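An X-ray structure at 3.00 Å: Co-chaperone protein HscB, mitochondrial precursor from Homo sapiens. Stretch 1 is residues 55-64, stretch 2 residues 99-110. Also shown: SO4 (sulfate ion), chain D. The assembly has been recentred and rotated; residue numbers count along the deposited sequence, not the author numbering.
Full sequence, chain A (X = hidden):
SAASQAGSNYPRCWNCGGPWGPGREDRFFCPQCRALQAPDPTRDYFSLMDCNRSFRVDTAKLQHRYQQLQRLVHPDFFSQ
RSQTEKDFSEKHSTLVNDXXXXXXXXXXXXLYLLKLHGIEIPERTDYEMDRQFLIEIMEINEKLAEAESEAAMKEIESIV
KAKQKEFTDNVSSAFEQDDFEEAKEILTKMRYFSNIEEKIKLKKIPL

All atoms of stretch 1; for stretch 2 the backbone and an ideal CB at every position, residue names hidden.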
# COMPACT_ATOMS: atom_id res chain seq x y z
N PHE A 55 -3.34 -3.45 9.89
CA PHE A 55 -4.16 -3.33 8.68
C PHE A 55 -5.01 -2.06 8.76
O PHE A 55 -5.39 -1.47 7.73
CB PHE A 55 -5.08 -4.54 8.52
CG PHE A 55 -5.90 -4.51 7.26
CD1 PHE A 55 -5.29 -4.53 6.01
CD2 PHE A 55 -7.29 -4.49 7.33
CE1 PHE A 55 -6.02 -4.50 4.84
CE2 PHE A 55 -8.03 -4.47 6.17
CZ PHE A 55 -7.39 -4.47 4.91
N ARG A 56 -5.30 -1.68 9.99
CA ARG A 56 -6.06 -0.50 10.32
C ARG A 56 -5.13 0.71 10.27
O ARG A 56 -4.08 0.71 10.91
CB ARG A 56 -6.68 -0.72 11.70
CG ARG A 56 -6.97 0.52 12.50
CD ARG A 56 -7.61 0.13 13.83
NE ARG A 56 -6.75 -0.69 14.70
CZ ARG A 56 -6.70 -2.02 14.70
NH1 ARG A 56 -5.89 -2.65 15.53
NH2 ARG A 56 -7.46 -2.72 13.87
N VAL A 57 -5.53 1.72 9.50
CA VAL A 57 -4.71 2.90 9.22
C VAL A 57 -5.54 4.16 9.03
O VAL A 57 -6.39 4.22 8.16
CB VAL A 57 -3.86 2.67 7.95
CG1 VAL A 57 -3.39 4.00 7.36
CG2 VAL A 57 -2.68 1.79 8.27
N ASP A 58 -5.27 5.17 9.84
CA ASP A 58 -5.96 6.46 9.72
C ASP A 58 -5.47 7.28 8.50
O ASP A 58 -4.39 7.90 8.51
CB ASP A 58 -5.80 7.23 11.03
CG ASP A 58 -6.32 8.64 10.94
OD1 ASP A 58 -6.81 9.07 9.87
OD2 ASP A 58 -6.25 9.33 11.97
N THR A 59 -6.31 7.30 7.47
CA THR A 59 -5.95 7.89 6.17
C THR A 59 -5.89 9.41 6.16
O THR A 59 -5.23 9.99 5.30
CB THR A 59 -6.86 7.37 5.03
OG1 THR A 59 -8.21 7.72 5.30
CG2 THR A 59 -6.76 5.88 4.90
N ALA A 60 -6.57 10.06 7.11
CA ALA A 60 -6.41 11.51 7.30
C ALA A 60 -5.03 11.82 7.89
O ALA A 60 -4.36 12.75 7.43
CB ALA A 60 -7.50 12.07 8.19
N LYS A 61 -4.61 11.03 8.88
CA LYS A 61 -3.29 11.17 9.48
C LYS A 61 -2.22 10.89 8.44
O LYS A 61 -1.27 11.65 8.27
CB LYS A 61 -3.14 10.23 10.67
CG LYS A 61 -3.50 10.87 11.97
CD LYS A 61 -3.26 9.96 13.17
CE LYS A 61 -3.43 10.74 14.48
NZ LYS A 61 -3.26 9.89 15.69
N LEU A 62 -2.42 9.79 7.72
CA LEU A 62 -1.50 9.33 6.70
C LEU A 62 -1.17 10.43 5.71
O LEU A 62 -0.00 10.70 5.42
CB LEU A 62 -2.13 8.16 5.96
CG LEU A 62 -1.17 7.38 5.09
CD1 LEU A 62 -0.09 6.74 5.96
CD2 LEU A 62 -1.98 6.34 4.33
N GLN A 63 -2.23 11.05 5.21
CA GLN A 63 -2.16 12.12 4.22
C GLN A 63 -1.39 13.33 4.79
O GLN A 63 -0.61 13.97 4.09
CB GLN A 63 -3.58 12.49 3.82
CG GLN A 63 -3.72 13.23 2.50
CD GLN A 63 -5.12 13.80 2.29
OE1 GLN A 63 -6.11 13.25 2.76
NE2 GLN A 63 -5.20 14.92 1.59
N HIS A 64 -1.60 13.59 6.07
CA HIS A 64 -0.89 14.64 6.80
C HIS A 64 0.62 14.37 6.88
O HIS A 64 1.43 15.26 6.57
CB HIS A 64 -1.50 14.79 8.20
CG HIS A 64 -0.92 15.92 8.99
ND1 HIS A 64 -1.08 17.24 8.63
CD2 HIS A 64 -0.20 15.93 10.13
CE1 HIS A 64 -0.47 18.01 9.51
NE2 HIS A 64 0.07 17.24 10.43
N UNK A 99 5.49 4.30 0.04
CA UNK A 99 4.82 4.14 1.31
C UNK A 99 3.38 4.70 1.27
O UNK A 99 2.40 3.98 1.47
CB UNK A 99 5.63 4.83 2.41
N UNK A 100 3.25 5.98 0.96
CA UNK A 100 1.94 6.56 0.99
C UNK A 100 0.91 5.76 0.15
O UNK A 100 -0.09 5.28 0.70
CB UNK A 100 2.02 8.01 0.49
N UNK A 101 1.17 5.62 -1.15
CA UNK A 101 0.30 4.84 -2.05
C UNK A 101 0.02 3.44 -1.48
O UNK A 101 -1.13 3.02 -1.41
CB UNK A 101 0.94 4.72 -3.43
N UNK A 102 1.08 2.75 -1.05
CA UNK A 102 0.98 1.41 -0.49
C UNK A 102 0.03 1.34 0.71
O UNK A 102 -0.83 0.45 0.79
CB UNK A 102 2.37 0.92 -0.08
N UNK A 103 0.20 2.25 1.66
CA UNK A 103 -0.60 2.17 2.88
C UNK A 103 -2.03 2.70 2.70
O UNK A 103 -2.93 2.29 3.44
CB UNK A 103 0.10 2.95 4.00
N UNK A 104 -2.23 3.59 1.72
CA UNK A 104 -3.54 4.22 1.49
C UNK A 104 -4.57 3.21 1.03
O UNK A 104 -5.69 3.22 1.52
CB UNK A 104 -3.42 5.34 0.46
N UNK A 105 -4.18 2.35 0.10
CA UNK A 105 -5.05 1.31 -0.44
C UNK A 105 -5.11 0.11 0.49
O UNK A 105 -4.09 -0.57 0.68
CB UNK A 105 -4.57 0.88 -1.83
N UNK A 106 -6.30 -0.20 1.03
CA UNK A 106 -6.42 -1.38 1.91
C UNK A 106 -5.77 -2.63 1.30
O UNK A 106 -5.10 -3.36 2.01
CB UNK A 106 -7.89 -1.66 2.20
N UNK A 107 -5.95 -2.84 -0.00
CA UNK A 107 -5.40 -4.02 -0.65
C UNK A 107 -3.89 -4.07 -0.56
O UNK A 107 -3.34 -5.05 -0.03
CB UNK A 107 -5.83 -4.06 -2.12
N UNK A 108 -3.21 -3.03 -1.05
CA UNK A 108 -1.74 -3.02 -1.05
C UNK A 108 -1.22 -3.03 0.37
O UNK A 108 -0.17 -3.60 0.64
CB UNK A 108 -1.20 -1.80 -1.80
N UNK A 109 -1.97 -2.41 1.27
CA UNK A 109 -1.64 -2.45 2.68
C UNK A 109 -1.63 -3.90 3.20
O UNK A 109 -0.64 -4.36 3.75
CB UNK A 109 -2.63 -1.60 3.48
N UNK A 110 -2.74 -4.61 3.03
CA UNK A 110 -2.78 -6.04 3.34
C UNK A 110 -1.57 -6.81 2.79
O UNK A 110 -0.86 -7.49 3.54
CB UNK A 110 -4.07 -6.65 2.78
S SO4 D . -4.35 -5.28 13.19
O1 SO4 D . -4.10 -4.10 14.01
O2 SO4 D . -3.96 -6.47 13.94
O3 SO4 D . -5.77 -5.37 12.83
O4 SO4 D . -3.55 -5.18 11.97

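Position 99 lies in a helix, its CA-to-CB bond sideways to stretch 1 and nothing of that stretch within 5.5 Å, so almost any helix-compatible residue would do; it is Ala-99. At 100 the bond again points sideways, and the ideal CB touches nothing, yet Leu-62 and Gln-63 lie farther along. A long or flat side chain could reach them. Tyr-100, with chi1 t, does so: its ring edge meets Leu-62, CD1 to Leu-62 CG being 3.8 Å, and its OH comes to 3.6 Å from Gln-63 CG.

Position 101 points away, so stretch 1 does not restrict it and many helix-compatible side chains would serve; it is Lys-101. Position 102 is out of reach, and polar or apolar residues would do equally well as far as stretch 1 is concerned; it is Thr-102.

At 103 the bond points toward stretch 1, and the ideal CB is 4.0 Å from Leu-62 CD2 and 5.0 Å from Val-57 CG1. This is an apolar site, where leucine, isoleucine, valine or methionine would be sensible. Leu-103 fills it, its CB 4.0 Å from Leu-62 CD2. Position 104 points sideways, its ideal CB 4.3 Å from Leu-62 CD2, with Thr-59 beyond; a branched aliphatic chain could bridge the two. Leu-104 does so through CD1, 4.1 Å from Leu-62 CD2 and 4.0 Å from Thr-59 CB.

Position 105 leaves helical phi/psi (-81/117) and points away, just before the next helix. Serine, aspartate or asparagine would be common at such an N-cap, but Ala-105 occupies it. At 106, phi of -48° in a helix's first turn suits proline, and the ideal CB is 3.9 Å from Phe-55 CZ, so a compact apolar residue fits. Pro-106 lays CB 4.1 Å from Phe-55 CZ, while its carbonyl O meets the ring edge, 3.2 Å from Phe-55 CE1.

Positions 107 and 108 both point away, so stretch 1 would accept small or large, polar or apolar side chains; they are Leu-107 and Ser-108.

Position 109 points toward stretch 1, where the carbonyl of Phe-55 offers an acceptor and Val-57 an apolar surface. A long donor, lysine or arginine, would suit, with glutamine also conceivable. Arg-109 sends NH2 to Phe-55 O, a very short hydrogen bond of 2.4 Å. Its NE also donates to Leu-103 O at 2.7 Å, tying the guanidinium back to the preceding helix, while Val-57 CB lies over one guanidinium face and Val-57 CG2 packs 3.8 Å from Arg-109 CD.

At 110 the ideal CB would sit only 3.6 Å from Phe-55 CE1, favouring glycine or alanine. Gly-110 leaves the space open, and its N approaches the ring edge, 3.7 Å from Phe-55 CE1.

Stretch 2, residues 99-110: AYKTLLAPLSRG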
# COMPACT_ATOMS: atom_id res chain seq x y z
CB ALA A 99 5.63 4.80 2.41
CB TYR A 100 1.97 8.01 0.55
CG TYR A 100 0.60 8.61 0.51
CD1 TYR A 100 -0.17 8.71 1.68
CD2 TYR A 100 0.04 9.06 -0.69
CE1 TYR A 100 -1.45 9.26 1.67
CE2 TYR A 100 -1.25 9.62 -0.72
CZ TYR A 100 -1.98 9.71 0.47
OH TYR A 100 -3.24 10.26 0.46
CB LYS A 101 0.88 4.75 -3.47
CG LYS A 101 1.27 6.10 -4.09
CD LYS A 101 1.32 6.09 -5.62
CE LYS A 101 -0.10 6.21 -6.24
NZ LYS A 101 -0.10 6.57 -7.70
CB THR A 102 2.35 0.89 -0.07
OG1 THR A 102 3.26 1.00 -1.16
CG2 THR A 102 2.29 -0.56 0.40
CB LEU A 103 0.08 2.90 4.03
CG LEU A 103 1.47 2.46 4.44
CD1 LEU A 103 1.85 3.20 5.70
CD2 LEU A 103 1.53 0.97 4.65
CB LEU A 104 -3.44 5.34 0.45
CG LEU A 104 -4.62 6.31 0.28
CD1 LEU A 104 -4.88 7.13 1.53
CD2 LEU A 104 -4.37 7.23 -0.93
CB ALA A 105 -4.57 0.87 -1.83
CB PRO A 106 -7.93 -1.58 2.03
CG PRO A 106 -8.50 -0.25 1.81
CD PRO A 106 -7.59 0.47 0.84
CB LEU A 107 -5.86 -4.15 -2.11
CG LEU A 107 -5.44 -5.39 -2.90
CD1 LEU A 107 -5.91 -6.69 -2.25
CD2 LEU A 107 -5.94 -5.32 -4.31
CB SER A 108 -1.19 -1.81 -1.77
OG SER A 108 -1.87 -0.65 -1.34
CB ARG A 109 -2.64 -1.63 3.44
CG ARG A 109 -2.23 -1.31 4.83
CD ARG A 109 -3.38 -0.74 5.58
NE ARG A 109 -4.12 0.24 4.77
CZ ARG A 109 -5.37 0.60 5.03
NH1 ARG A 109 -5.98 1.49 4.26
NH2 ARG A 109 -6.01 0.07 6.06
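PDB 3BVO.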